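Local coordinates for lipoprotein, putative (Bacillus anthracis, PDB 4O4A) that is of unknown function but is a putative lipoprotein that may bind lipids, at residues Leu54-Glu58 with Glu59-Val63; Arg155-Met158 with Gln159-Glu163. One frame throughout, in Å; residues are numbered along the deposited sequence.

Contact 1. Residues Leu54-Glu58 with Glu59-Val63; sequences LPKEE and EFSVV
The carbonyl oxygen of Phe60 takes the backbone N-H of Glu57 at 3.0 Å (Glu57 N to Phe60 O), a fairly straight bond of 161° at the hydrogen that lies in the carbonyl plane. Lys56 CA also makes a C-H...O contact with Phe60 O, 3.3 Å. Phe60 N returns a bond to Glu57 O, but reaches it from above the carbonyl plane, 46° out. Further from the turn, Val62 N donates to Pro55 O at 3.0 Å. On the face carrying Glu57 and Phe60, the extended glutamate lays its CG against CG2 of Val62, 3.7 Å away, the two side chains running at a slant; its carboxylate goes on to a salt bridge with Arg96. Leu54 swings its CG beside its own backbone N (chi1 -65°), which brings CD1 to 4.0 Å from Val63 CG2 and CD2 to 3.5 Å from Val62 O. From the hairpin, Ser61 and Val63 form backbone bonds with Ile31 of strand 30-35. Lys56 and Ser61 are the antiparallel non-hydrogen-bonded pair, and Glu57 to Phe60 is a type II' turn: a beta hairpin with a two-residue loop, Glu58 and Glu59, at the edge of the five-stranded mixed sheet.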
loop_
_atom_site.group_PDB
_atom_site.type_symbol
_atom_site.label_atom_id
_atom_site.label_comp_id
_atom_site.label_asym_id
_atom_site.label_seq_id
_atom_site.Cartn_x
_atom_site.Cartn_y
_atom_site.Cartn_z
ATOM N N LEU B 54 36.352 16.371 -6.850
ATOM C CA LEU B 54 36.556 15.433 -5.747
ATOM C C LEU B 54 37.887 15.709 -5.079
ATOM O O LEU B 54 38.932 15.727 -5.743
ATOM C CB LEU B 54 36.490 13.984 -6.225
ATOM C CG LEU B 54 35.127 13.521 -6.769
ATOM C CD1 LEU B 54 35.197 12.058 -7.183
ATOM C CD2 LEU B 54 34.011 13.718 -5.754
ATOM N N PRO B 55 37.860 15.955 -3.756
ATOM C CA PRO B 55 39.115 16.171 -3.043
ATOM C C PRO B 55 39.961 14.910 -3.107
ATOM O O PRO B 55 39.434 13.828 -3.373
ATOM C CB PRO B 55 38.672 16.405 -1.597
ATOM C CG PRO B 55 37.226 16.718 -1.657
ATOM C CD PRO B 55 36.691 16.034 -2.865
ATOM N N LYS B 56 41.254 15.049 -2.889
ATOM C CA LYS B 56 42.145 13.899 -2.895
ATOM C C LYS B 56 42.858 13.711 -1.588
ATOM O O LYS B 56 43.361 14.663 -1.022
ATOM C CB LYS B 56 43.181 13.974 -4.012
ATOM C CG LYS B 56 42.556 13.579 -5.320
ATOM C CD LYS B 56 43.574 13.408 -6.420
ATOM C CE LYS B 56 42.893 12.883 -7.679
ATOM N NZ LYS B 56 43.850 12.533 -8.765
ATOM N N GLU B 57 42.882 12.475 -1.120
ATOM C CA GLU B 57 43.589 12.111 0.097
ATOM C C GLU B 57 44.517 11.009 -0.289
ATOM O O GLU B 57 44.084 9.894 -0.563
ATOM C CB GLU B 57 42.649 11.621 1.161
ATOM C CG GLU B 57 41.733 12.693 1.694
ATOM C CD GLU B 57 40.852 12.169 2.803
ATOM O OE1 GLU B 57 41.052 10.994 3.223
ATOM O OE2 GLU B 57 39.966 12.927 3.247
ATOM N N GLU B 58 45.797 11.325 -0.329
ATOM C CA GLU B 58 46.782 10.382 -0.775
ATOM C C GLU B 58 46.495 10.074 -2.258
ATOM O O GLU B 58 46.512 10.961 -3.101
ATOM C CB GLU B 58 46.818 9.125 0.129
ATOM C CG GLU B 58 47.258 9.442 1.570
ATOM C CD GLU B 58 47.473 8.239 2.502
ATOM O OE1 GLU B 58 48.643 8.037 2.896
ATOM O OE2 GLU B 58 46.513 7.501 2.851
ATOM N N GLU B 59 46.195 8.833 -2.563
ATOM C CA GLU B 59 45.947 8.421 -3.933
ATOM C C GLU B 59 44.449 8.239 -4.216
ATOM O O GLU B 59 44.060 7.947 -5.340
ATOM C CB GLU B 59 46.685 7.109 -4.170
ATOM C CG GLU B 59 46.312 6.027 -3.155
ATOM C CD GLU B 59 47.282 4.859 -3.163
ATOM O OE1 GLU B 59 48.096 4.783 -4.112
ATOM O OE2 GLU B 59 47.239 4.027 -2.223
ATOM N N PHE B 60 43.618 8.431 -3.195
ATOM C CA PHE B 60 42.172 8.250 -3.308
ATOM C C PHE B 60 41.380 9.510 -3.587
ATOM O O PHE B 60 41.749 10.582 -3.128
ATOM C CB PHE B 60 41.646 7.689 -2.012
ATOM C CG PHE B 60 42.101 6.300 -1.720
ATOM C CD1 PHE B 60 43.361 6.063 -1.220
ATOM C CD2 PHE B 60 41.241 5.234 -1.903
ATOM C CE1 PHE B 60 43.773 4.774 -0.924
ATOM C CE2 PHE B 60 41.645 3.941 -1.615
ATOM C CZ PHE B 60 42.916 3.714 -1.128
ATOM N N SER B 61 40.282 9.361 -4.330
ATOM C CA SER B 61 39.367 10.463 -4.600
ATOM C C SER B 61 38.330 10.305 -3.524
ATOM O O SER B 61 38.023 9.187 -3.126
ATOM C CB SER B 61 38.714 10.346 -5.976
ATOM O OG SER B 61 39.672 10.393 -7.010
ATOM N N VAL B 62 37.782 11.403 -3.038
ATOM C CA VAL B 62 36.839 11.314 -1.926
ATOM C C VAL B 62 35.458 11.794 -2.296
ATOM O O VAL B 62 35.280 12.950 -2.633
ATOM C CB VAL B 62 37.322 12.144 -0.723
ATOM C CG1 VAL B 62 36.413 11.928 0.478
ATOM C CG2 VAL B 62 38.743 11.769 -0.357
ATOM N N VAL B 63 34.490 10.890 -2.207
ATOM C CA VAL B 63 33.108 11.209 -2.482
ATOM C C VAL B 63 32.408 11.383 -1.161
ATOM O O VAL B 63 32.380 10.467 -0.349
ATOM C CB VAL B 63 32.396 10.102 -3.269
ATOM C CG1 VAL B 63 30.904 10.397 -3.360
ATOM C CG2 VAL B 63 32.989 9.965 -4.658
#

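Contact 2. Residues Arg155-Met158 with Gln159-Glu163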
loop_
_atom_site.group_PDB
_atom_site.type_symbol
_atom_site.label_atom_id
_atom_site.label_comp_id
_atom_site.label_asym_id
_atom_site.label_seq_id
_atom_site.Cartn_x
_atom_site.Cartn_y
_atom_site.Cartn_z
ATOM N N ARG B 155 15.727 10.790 -10.979
ATOM C CA ARG B 155 14.875 11.683 -11.717
ATOM C C ARG B 155 14.890 13.042 -11.041
ATOM O O ARG B 155 15.115 14.047 -11.696
ATOM C CB ARG B 155 13.459 11.127 -11.733
ATOM C CG ARG B 155 12.566 11.805 -12.731
ATOM C CD ARG B 155 11.156 11.180 -12.788
ATOM N NE ARG B 155 11.210 9.742 -12.713
ATOM C CZ ARG B 155 10.599 8.976 -11.809
ATOM N NH1 ARG B 155 9.764 9.471 -10.898
ATOM N NH2 ARG B 155 10.769 7.669 -11.879
ATOM N N ASP B 156 14.689 13.058 -9.723
ATOM C CA ASP B 156 14.659 14.297 -8.954
ATOM C C ASP B 156 16.014 14.965 -8.883
ATOM O O ASP B 156 16.106 16.186 -8.945
ATOM C CB ASP B 156 14.138 14.049 -7.537
ATOM C CG ASP B 156 12.693 13.545 -7.515
ATOM O OD1 ASP B 156 11.939 13.794 -8.486
ATOM O OD2 ASP B 156 12.301 12.904 -6.515
ATOM N N LEU B 157 17.066 14.174 -8.770
ATOM C CA LEU B 157 18.412 14.726 -8.673
ATOM C C LEU B 157 18.813 15.435 -9.951
ATOM O O LEU B 157 19.437 16.490 -9.902
ATOM C CB LEU B 157 19.427 13.629 -8.359
ATOM C CG LEU B 157 20.891 14.077 -8.312
ATOM C CD1 LEU B 157 21.104 15.205 -7.310
ATOM C CD2 LEU B 157 21.807 12.913 -8.005
HETATM N N MSE B 158 18.463 14.859 -11.096
HETATM C CA MSE B 158 18.793 15.478 -12.377
HETATM C C MSE B 158 18.115 16.807 -12.500
HETATM O O MSE B 158 18.700 17.764 -13.012
HETATM C CB MSE B 158 18.402 14.566 -13.512
HETATM C CG MSE B 158 19.390 13.415 -13.584
HETATM SE SE MSE B 158 21.268 13.921 -13.899
HETATM C CE MSE B 158 20.928 15.071 -15.447
ATOM N N GLN B 159 16.887 16.893 -12.016
ATOM C CA GLN B 159 16.166 18.133 -12.064
ATOM C C GLN B 159 16.852 19.159 -11.172
ATOM O O GLN B 159 17.028 20.300 -11.591
ATOM C CB GLN B 159 14.716 17.931 -11.643
ATOM C CG GLN B 159 13.872 19.182 -11.751
ATOM C CD GLN B 159 12.420 18.871 -11.581
ATOM O OE1 GLN B 159 11.572 19.258 -12.405
ATOM N NE2 GLN B 159 12.117 18.121 -10.544
ATOM N N ARG B 160 17.217 18.767 -9.948
ATOM C CA ARG B 160 17.908 19.689 -9.038
ATOM C C ARG B 160 19.190 20.178 -9.673
ATOM O O ARG B 160 19.554 21.338 -9.512
ATOM C CB ARG B 160 18.195 19.120 -7.621
ATOM C CG ARG B 160 16.972 19.092 -6.713
ATOM C CD ARG B 160 17.307 18.880 -5.220
ATOM N NE ARG B 160 18.320 17.841 -4.932
ATOM C CZ ARG B 160 18.076 16.525 -4.879
ATOM N NH1 ARG B 160 19.063 15.680 -4.586
ATOM N NH2 ARG B 160 16.855 16.041 -5.128
ATOM N N ILE B 161 19.867 19.293 -10.400
ATOM C CA ILE B 161 21.105 19.647 -11.087
ATOM C C ILE B 161 20.860 20.678 -12.181
ATOM O O ILE B 161 21.479 21.737 -12.197
ATOM C CB ILE B 161 21.790 18.407 -11.695
ATOM C CG1 ILE B 161 22.406 17.555 -10.579
ATOM C CG2 ILE B 161 22.890 18.822 -12.663
ATOM C CD1 ILE B 161 23.014 16.255 -11.052
ATOM N N GLN B 162 19.954 20.365 -13.096
ATOM C CA GLN B 162 19.636 21.278 -14.182
ATOM C C GLN B 162 19.206 22.655 -13.667
ATOM O O GLN B 162 19.653 23.685 -14.167
ATOM C CB GLN B 162 18.606 20.626 -15.109
ATOM C CG GLN B 162 19.235 19.580 -16.034
ATOM C CD GLN B 162 19.596 20.113 -17.419
ATOM O OE1 GLN B 162 18.917 20.988 -17.963
ATOM N NE2 GLN B 162 20.629 19.543 -18.021
ATOM N N GLU B 163 18.395 22.661 -12.625
ATOM C CA GLU B 163 17.877 23.879 -12.038
ATOM C C GLU B 163 18.957 24.697 -11.297
ATOM O O GLU B 163 19.192 25.842 -11.640
ATOM C CB GLU B 163 16.651 23.454 -11.202
ATOM C CG GLU B 163 15.855 24.443 -10.349
ATOM C CD GLU B 163 14.558 23.823 -9.801
ATOM O OE1 GLU B 163 14.258 22.651 -10.117
ATOM O OE2 GLU B 163 13.821 24.508 -9.054
#
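Leu157 holds its CG anti to the backbone N (chi1 177°), while Ile161, one helical turn on, turns CG1 beside its own N (chi1 -73°) with CD1 extended beyond it; together these settings bring Leu157 CG and Ile161 CD1 to 4.1 Å. The selenium of Met158, a selenomethionine whose chain bends at both chi2 and chi3, approaches the same Ile161 methyl, SE to CD1 also 4.1 Å, so two residues of the preceding turn share one methyl. Arg160 crosses Leu157 at about a right angle, its NH1 3.4 Å from the CD1 methyl and one guanidinium face lying over Leu157 CA, off towards the rim; NH1 itself is salt-bridged to Asp68. The i to i+4 backbone bonds run on beneath, Gln162 N to Met158 O at 2.9 Å, and continue for Ile161 and Arg160; that of Gln159 to Arg155 O is weak. Asp156 has its carboxylate salt-bridged to Lys152, a turn earlier. As part of helix 149-166, the segment packs on the four-stranded mixed sheet: Leu157 and Ile161 meet strand 40-45, Leu157 and Arg160 reach Thr70 of strand 70-72, and Met158 and Gln162 rest on strand 104-114.

In the fold
From the N terminus the chain first lays down strands 30-35 and 40-45, then reaches contact 1, where 54-58 turns straight back into 59-63 and adds a hairpin to the edge of the five-stranded sheet beside strand 30-35. The remaining strands of both sheets follow, and then contact 2, about two and a half turns of helix 149-166 with no loop to close, lies on the four-stranded sheet. The two are in series, neither nested nor crossing, with centres about 25 Å and nearest atoms about 11 Å apart. Arg155 of contact 2 packs on Glu57 of the second subunit, another copy of this protein; no other chain of the assembly touches contact 1 of this chain.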